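Local coordinates for periplasmic binding protein (Pseudomonas aeruginosa, PDB 2R79) that binds heme in the periplasm by coordinating its iron, and probably delivers it for transport into the cell, at residues Val28-Gln33 / Leu41-Tyr46; Tyr46-Ala51 / Thr66-Pro71. All coordinates share one frame; numbering follows the deposited sequence.

Contact 1: Val28-Gln33 / Leu41-Tyr46. With HEM (protoporphyrin IX containing Fe), chain D.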
# COMPACT_ATOMS: atom_id res chain seq x y z
N VAL A 28 -5.15 -17.06 -23.06
CA VAL A 28 -4.83 -15.85 -23.80
C VAL A 28 -3.32 -15.66 -23.97
O VAL A 28 -2.52 -16.28 -23.27
CB VAL A 28 -5.40 -14.61 -23.09
CG1 VAL A 28 -6.89 -14.75 -22.92
CG2 VAL A 28 -4.72 -14.42 -21.75
N ASP A 29 -2.94 -14.80 -24.91
CA ASP A 29 -1.54 -14.53 -25.17
C ASP A 29 -1.07 -13.49 -24.15
O ASP A 29 -1.89 -12.88 -23.46
CB ASP A 29 -1.33 -14.01 -26.59
CG ASP A 29 -1.75 -12.56 -26.73
OD1 ASP A 29 -2.96 -12.27 -26.59
OD2 ASP A 29 -0.86 -11.71 -26.98
N THR A 30 0.23 -13.28 -24.08
CA THR A 30 0.80 -12.34 -23.13
C THR A 30 0.38 -10.86 -23.25
O THR A 30 0.52 -10.11 -22.29
CB THR A 30 2.35 -12.42 -23.15
OG1 THR A 30 2.82 -12.14 -24.47
CG2 THR A 30 2.81 -13.80 -22.73
N THR A 31 -0.12 -10.44 -24.40
CA THR A 31 -0.53 -9.03 -24.53
C THR A 31 -1.92 -8.78 -23.96
O THR A 31 -2.37 -7.64 -23.90
CB THR A 31 -0.54 -8.54 -26.00
OG1 THR A 31 -1.49 -9.30 -26.76
CG2 THR A 31 0.84 -8.67 -26.63
N SER A 32 -2.60 -9.85 -23.54
CA SER A 32 -3.94 -9.74 -22.98
C SER A 32 -3.83 -9.58 -21.47
O SER A 32 -3.78 -10.56 -20.73
CB SER A 32 -4.76 -10.98 -23.33
OG SER A 32 -4.89 -11.10 -24.74
N GLN A 33 -3.80 -8.33 -21.02
CA GLN A 33 -3.66 -8.02 -19.61
C GLN A 33 -4.83 -7.25 -19.02
O GLN A 33 -4.76 -6.76 -17.89
CB GLN A 33 -2.37 -7.22 -19.42
CG GLN A 33 -1.11 -8.00 -19.77
CD GLN A 33 0.09 -7.10 -19.99
OE1 GLN A 33 0.26 -6.09 -19.31
NE2 GLN A 33 0.95 -7.48 -20.93
N LEU A 41 -5.18 -16.49 -16.31
CA LEU A 41 -5.60 -17.61 -17.15
C LEU A 41 -4.36 -18.26 -17.75
O LEU A 41 -3.29 -17.65 -17.78
CB LEU A 41 -6.52 -17.14 -18.28
CG LEU A 41 -7.96 -16.74 -17.95
CD1 LEU A 41 -8.62 -16.26 -19.21
CD2 LEU A 41 -8.73 -17.92 -17.37
N PRO A 42 -4.48 -19.50 -18.25
CA PRO A 42 -3.32 -20.17 -18.85
C PRO A 42 -2.76 -19.29 -19.98
O PRO A 42 -3.51 -18.61 -20.67
CB PRO A 42 -3.93 -21.46 -19.40
CG PRO A 42 -5.03 -21.74 -18.44
CD PRO A 42 -5.66 -20.39 -18.23
N SER A 43 -1.45 -19.31 -20.16
CA SER A 43 -0.83 -18.49 -21.20
C SER A 43 -0.39 -19.30 -22.42
O SER A 43 0.19 -20.37 -22.28
CB SER A 43 0.37 -17.73 -20.64
OG SER A 43 1.09 -17.10 -21.69
N VAL A 44 -0.67 -18.77 -23.61
CA VAL A 44 -0.29 -19.42 -24.85
C VAL A 44 0.92 -18.74 -25.48
O VAL A 44 1.25 -19.01 -26.63
CB VAL A 44 -1.44 -19.42 -25.86
CG1 VAL A 44 -2.54 -20.35 -25.40
CG2 VAL A 44 -1.98 -18.01 -26.03
N GLY A 45 1.55 -17.85 -24.72
CA GLY A 45 2.72 -17.14 -25.21
C GLY A 45 2.40 -15.83 -25.92
O GLY A 45 1.28 -15.34 -25.87
N TYR A 46 3.40 -15.25 -26.57
CA TYR A 46 3.22 -14.00 -27.28
C TYR A 46 2.43 -14.28 -28.56
O TYR A 46 2.59 -15.33 -29.19
CB TYR A 46 4.58 -13.38 -27.62
CG TYR A 46 4.49 -12.04 -28.31
CD1 TYR A 46 3.68 -11.02 -27.82
CD2 TYR A 46 5.25 -11.79 -29.46
CE1 TYR A 46 3.61 -9.79 -28.45
CE2 TYR A 46 5.19 -10.55 -30.10
CZ TYR A 46 4.37 -9.55 -29.59
OH TYR A 46 4.30 -8.33 -30.23
CHA HEM D . 8.60 -8.63 -30.85
CHB HEM D . 6.34 -8.56 -26.48
CHC HEM D . 3.72 -4.74 -27.91
CHD HEM D . 5.87 -4.84 -32.28
C1A HEM D . 8.22 -8.96 -29.52
C2A HEM D . 8.82 -10.00 -28.69
C3A HEM D . 8.16 -9.99 -27.49
C4A HEM D . 7.18 -8.93 -27.55
CMA HEM D . 8.37 -10.94 -26.31
CAA HEM D . 9.98 -10.94 -29.02
CBA HEM D . 11.36 -10.35 -28.72
CGA HEM D . 11.73 -9.22 -29.67
O1A HEM D . 11.94 -9.50 -30.87
O2A HEM D . 11.82 -8.06 -29.22
C1B HEM D . 5.36 -7.57 -26.51
C2B HEM D . 4.51 -7.19 -25.39
C3B HEM D . 3.77 -6.10 -25.79
C4B HEM D . 4.17 -5.83 -27.16
CMB HEM D . 4.40 -7.93 -24.04
CAB HEM D . 2.80 -5.41 -25.06
CBB HEM D . 2.92 -5.04 -23.76
C1C HEM D . 4.07 -4.45 -29.24
C2C HEM D . 3.61 -3.29 -29.97
C3C HEM D . 4.24 -3.27 -31.17
C4C HEM D . 5.04 -4.49 -31.22
CMC HEM D . 2.58 -2.28 -29.51
CAC HEM D . 4.27 -2.19 -32.05
CBC HEM D . 3.55 -2.12 -33.19
C1D HEM D . 6.77 -5.90 -32.28
C2D HEM D . 7.67 -6.17 -33.37
C3D HEM D . 8.41 -7.24 -33.01
C4D HEM D . 8.02 -7.61 -31.65
CMD HEM D . 7.77 -5.42 -34.70
CAD HEM D . 9.36 -7.94 -33.99
CBD HEM D . 8.97 -9.36 -34.42
CGD HEM D . 7.69 -9.42 -35.24
O1D HEM D . 7.32 -10.55 -35.66
O2D HEM D . 7.05 -8.37 -35.48
NA HEM D . 7.19 -8.33 -28.81
NB HEM D . 5.11 -6.76 -27.62
NC HEM D . 4.95 -5.20 -30.01
ND HEM D . 6.97 -6.79 -31.22
FE HEM D . 5.94 -6.90 -29.49
O HOH W 1 -1.10 -14.83 -21.07
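The ring of Y46 is met at its edge by the methyl of T31, which lies in the ring plane with CG2 3.5 Å from Y46 CE1. T30 comes in at the same ring, its side chain crossing that of Y46 at about a right angle, with OG1 3.6 Å from Y46 CD1. The ring stands away from the backbone, CG anti to N (chi1 -178°), and carries its hydroxyl to the heme: Y46 OH binds the iron at 2.3 Å as axial ligand. One ring face packs on the porphyrin around C4A, and R48 is the hydroxyl's other partner. T31 is fixed in turn by D29, whose OD2 accepts from T31 OG1 with its syn lone pair; T31 N meets OD2 from above the carboxylate plane, which makes an Asx turn. D29 OD1 takes S32 OG and G9 N, leaving both oxygens of this buried carboxylate well supplied with donors. The backbones are tied by V28 N to P42 O, V44 N to V28 O (3.1 Å) and T30 N to G45 O (2.9 Å). An ST turn, G45 N to S43 OG, shapes the bend before Y46, and P42 packs on A151 of a second subunit. V28 ends strand 25-28, at the edge of the four-stranded parallel sheet, with a single bridge to S43; the rest of both segments lies in the loop to helix 52-56.

Contact 2: Tyr46-Ala51 / Thr66-Pro71. With HEM (protoporphyrin IX containing Fe), chain D.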
# COMPACT_ATOMS: atom_id res chain seq x y z
N TYR A 46 3.40 -15.25 -26.57
CA TYR A 46 3.22 -14.00 -27.28
C TYR A 46 2.43 -14.28 -28.56
O TYR A 46 2.59 -15.33 -29.19
CB TYR A 46 4.58 -13.38 -27.62
CG TYR A 46 4.49 -12.04 -28.31
CD1 TYR A 46 3.68 -11.02 -27.82
CD2 TYR A 46 5.25 -11.79 -29.46
CE1 TYR A 46 3.61 -9.79 -28.45
CE2 TYR A 46 5.19 -10.55 -30.10
CZ TYR A 46 4.37 -9.55 -29.59
OH TYR A 46 4.30 -8.33 -30.23
N GLN A 47 1.58 -13.33 -28.94
CA GLN A 47 0.74 -13.49 -30.13
C GLN A 47 1.50 -13.76 -31.43
O GLN A 47 1.05 -14.55 -32.26
CB GLN A 47 -0.14 -12.25 -30.31
CG GLN A 47 0.55 -11.05 -30.92
CD GLN A 47 -0.43 -9.96 -31.32
OE1 GLN A 47 -1.54 -10.25 -31.75
NE2 GLN A 47 -0.01 -8.71 -31.19
N ARG A 48 2.64 -13.11 -31.60
CA ARG A 48 3.44 -13.28 -32.82
C ARG A 48 4.24 -14.59 -32.80
O ARG A 48 4.80 -14.99 -33.82
CB ARG A 48 4.39 -12.10 -33.01
CG ARG A 48 3.69 -10.76 -33.20
CD ARG A 48 4.69 -9.61 -33.26
NE ARG A 48 4.06 -8.30 -33.11
CZ ARG A 48 3.45 -7.63 -34.09
NH1 ARG A 48 3.39 -8.15 -35.32
NH2 ARG A 48 2.91 -6.45 -33.85
N GLN A 49 4.28 -15.24 -31.64
CA GLN A 49 5.03 -16.49 -31.49
C GLN A 49 4.26 -17.51 -30.66
O GLN A 49 4.75 -17.99 -29.63
CB GLN A 49 6.39 -16.19 -30.85
CG GLN A 49 7.31 -15.37 -31.74
CD GLN A 49 8.44 -14.72 -30.96
OE1 GLN A 49 9.11 -15.37 -30.16
NE2 GLN A 49 8.65 -13.43 -31.19
N LEU A 50 3.06 -17.87 -31.12
CA LEU A 50 2.22 -18.82 -30.40
C LEU A 50 2.83 -20.20 -30.22
O LEU A 50 3.59 -20.69 -31.06
CB LEU A 50 0.87 -18.98 -31.10
CG LEU A 50 -0.07 -17.78 -31.10
CD1 LEU A 50 -1.37 -18.17 -31.80
CD2 LEU A 50 -0.35 -17.33 -29.68
N ALA A 51 2.48 -20.82 -29.09
CA ALA A 51 2.94 -22.15 -28.74
C ALA A 51 1.86 -23.13 -29.17
O ALA A 51 0.80 -23.20 -28.54
CB ALA A 51 3.17 -22.25 -27.23
N THR A 66 -5.46 -11.58 -34.91
CA THR A 66 -5.46 -10.69 -36.06
C THR A 66 -4.36 -11.12 -37.03
O THR A 66 -3.86 -12.24 -36.95
CB THR A 66 -5.19 -9.22 -35.64
OG1 THR A 66 -3.86 -9.10 -35.12
CG2 THR A 66 -6.19 -8.78 -34.58
N GLU A 67 -4.00 -10.23 -37.94
CA GLU A 67 -2.96 -10.51 -38.92
C GLU A 67 -1.62 -10.71 -38.22
O GLU A 67 -0.81 -11.53 -38.64
CB GLU A 67 -2.81 -9.34 -39.90
CG GLU A 67 -4.05 -8.99 -40.68
CD GLU A 67 -5.21 -8.61 -39.79
OE1 GLU A 67 -5.04 -7.70 -38.94
OE2 GLU A 67 -6.30 -9.21 -39.94
N GLU A 68 -1.40 -9.97 -37.14
CA GLU A 68 -0.16 -10.06 -36.39
C GLU A 68 -0.02 -11.32 -35.53
O GLU A 68 0.93 -11.45 -34.77
CB GLU A 68 0.04 -8.80 -35.52
CG GLU A 68 -1.16 -8.38 -34.70
CD GLU A 68 -1.07 -6.93 -34.24
OE1 GLU A 68 -0.89 -6.05 -35.11
OE2 GLU A 68 -1.20 -6.67 -33.02
N MET A 69 -0.97 -12.24 -35.67
CA MET A 69 -0.91 -13.50 -34.94
C MET A 69 -0.13 -14.51 -35.77
O MET A 69 -0.36 -14.62 -36.98
CB MET A 69 -2.32 -14.04 -34.66
CG MET A 69 -2.34 -15.49 -34.21
SD MET A 69 -3.99 -16.09 -33.77
CE MET A 69 -4.80 -16.14 -35.38
N GLY A 70 0.79 -15.22 -35.14
CA GLY A 70 1.59 -16.20 -35.85
C GLY A 70 2.55 -16.96 -34.96
O GLY A 70 2.37 -17.01 -33.74
N PRO A 71 3.61 -17.56 -35.54
CA PRO A 71 3.93 -17.56 -36.97
C PRO A 71 2.93 -18.36 -37.82
O PRO A 71 2.07 -19.05 -37.29
CB PRO A 71 5.33 -18.17 -36.99
CG PRO A 71 5.26 -19.17 -35.89
CD PRO A 71 4.58 -18.38 -34.79
CHA HEM D . 8.60 -8.63 -30.85
CHB HEM D . 6.34 -8.56 -26.48
CHC HEM D . 3.72 -4.74 -27.91
CHD HEM D . 5.87 -4.84 -32.28
C1A HEM D . 8.22 -8.96 -29.52
C2A HEM D . 8.82 -10.00 -28.69
C3A HEM D . 8.16 -9.99 -27.49
C4A HEM D . 7.18 -8.93 -27.55
CMA HEM D . 8.37 -10.94 -26.31
CAA HEM D . 9.98 -10.94 -29.02
CBA HEM D . 11.36 -10.35 -28.72
CGA HEM D . 11.73 -9.22 -29.67
O1A HEM D . 11.94 -9.50 -30.87
O2A HEM D . 11.82 -8.06 -29.22
C1B HEM D . 5.36 -7.57 -26.51
C2B HEM D . 4.51 -7.19 -25.39
C3B HEM D . 3.77 -6.10 -25.79
C4B HEM D . 4.17 -5.83 -27.16
CMB HEM D . 4.40 -7.93 -24.04
CAB HEM D . 2.80 -5.41 -25.06
CBB HEM D . 2.92 -5.04 -23.76
C1C HEM D . 4.07 -4.45 -29.24
C2C HEM D . 3.61 -3.29 -29.97
C3C HEM D . 4.24 -3.27 -31.17
C4C HEM D . 5.04 -4.49 -31.22
CMC HEM D . 2.58 -2.28 -29.51
CAC HEM D . 4.27 -2.19 -32.05
CBC HEM D . 3.55 -2.12 -33.19
C1D HEM D . 6.77 -5.90 -32.28
C2D HEM D . 7.67 -6.17 -33.37
C3D HEM D . 8.41 -7.24 -33.01
C4D HEM D . 8.02 -7.61 -31.65
CMD HEM D . 7.77 -5.42 -34.70
CAD HEM D . 9.36 -7.94 -33.99
CBD HEM D . 8.97 -9.36 -34.42
CGD HEM D . 7.69 -9.42 -35.24
O1D HEM D . 7.32 -10.55 -35.66
O2D HEM D . 7.05 -8.37 -35.48
NA HEM D . 7.19 -8.33 -28.81
NB HEM D . 5.11 -6.76 -27.62
NC HEM D . 4.95 -5.20 -30.01
ND HEM D . 6.97 -6.79 -31.22
FE HEM D . 5.94 -6.90 -29.49
O HOH W 2 -3.73 -10.78 -32.79
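R48 passes E68 with its guanidinium between two layers: E68 CB lies over one face, 3.4 Å from R48 NH1, and pyrrole D of the heme, around C2D, over the other. The arm runs extended from CG to NE, with CG anti to the carbonyl carbon, and brings NE to 2.9 Å from Y46 OH, which sits in the guanidinium plane. This second-shell bond holds the axial hydroxyl and would probably favour a tyrosinate-like oxygen on the iron. R48 NH2 and E68 OE1, 4.0 Å apart, make no salt bridge; with the oxygen well out of the guanidinium plane, any attraction is probably between charges alone. Q47 starts with CG between N and the carbonyl carbon (chi1 79°), then extends until NE2 donates to E68 OE2 at 3.0 Å; amide and carboxylate planes are 76° apart. G242 N is a second donor to OE2. Q47 OE1 receives a water that also accepts from T66 N. The loops follow parallel strands 25-28 and 62-65 and lead into helices 52-56 and 72-80, supplying one side of the heme site of this alpha/beta domain. Their backbones join at G70, where N donates to Q47 O, nearly straight at 171°, and O accepts from L50 N at 2.8 Å, just before the cis peptide to P71. L50 CD1 rests on M69 CG at 3.7 Å, and L75 of helix 72-80 touches both side chains.

In the fold
Y46 belongs to both contacts, which follow each other along the chain with centres 11 Å apart and lie on the same side of the chain's centre. Contact 1 is the more buried and joins two parts of one loop, while contact 2 is partly buried and brings together loops after different strands. Contact 1 is crossed by backbone hydrogen bonds, while its carboxylate orders its own turn; in contact 2 an amide side chain also bonds across, beside a small apolar patch against helix 72-80. A probable V44 O to A51 N hydrogen bond and packing of D29 OD2 on Q47 CB join the two. Both touch the heme and a second subunit.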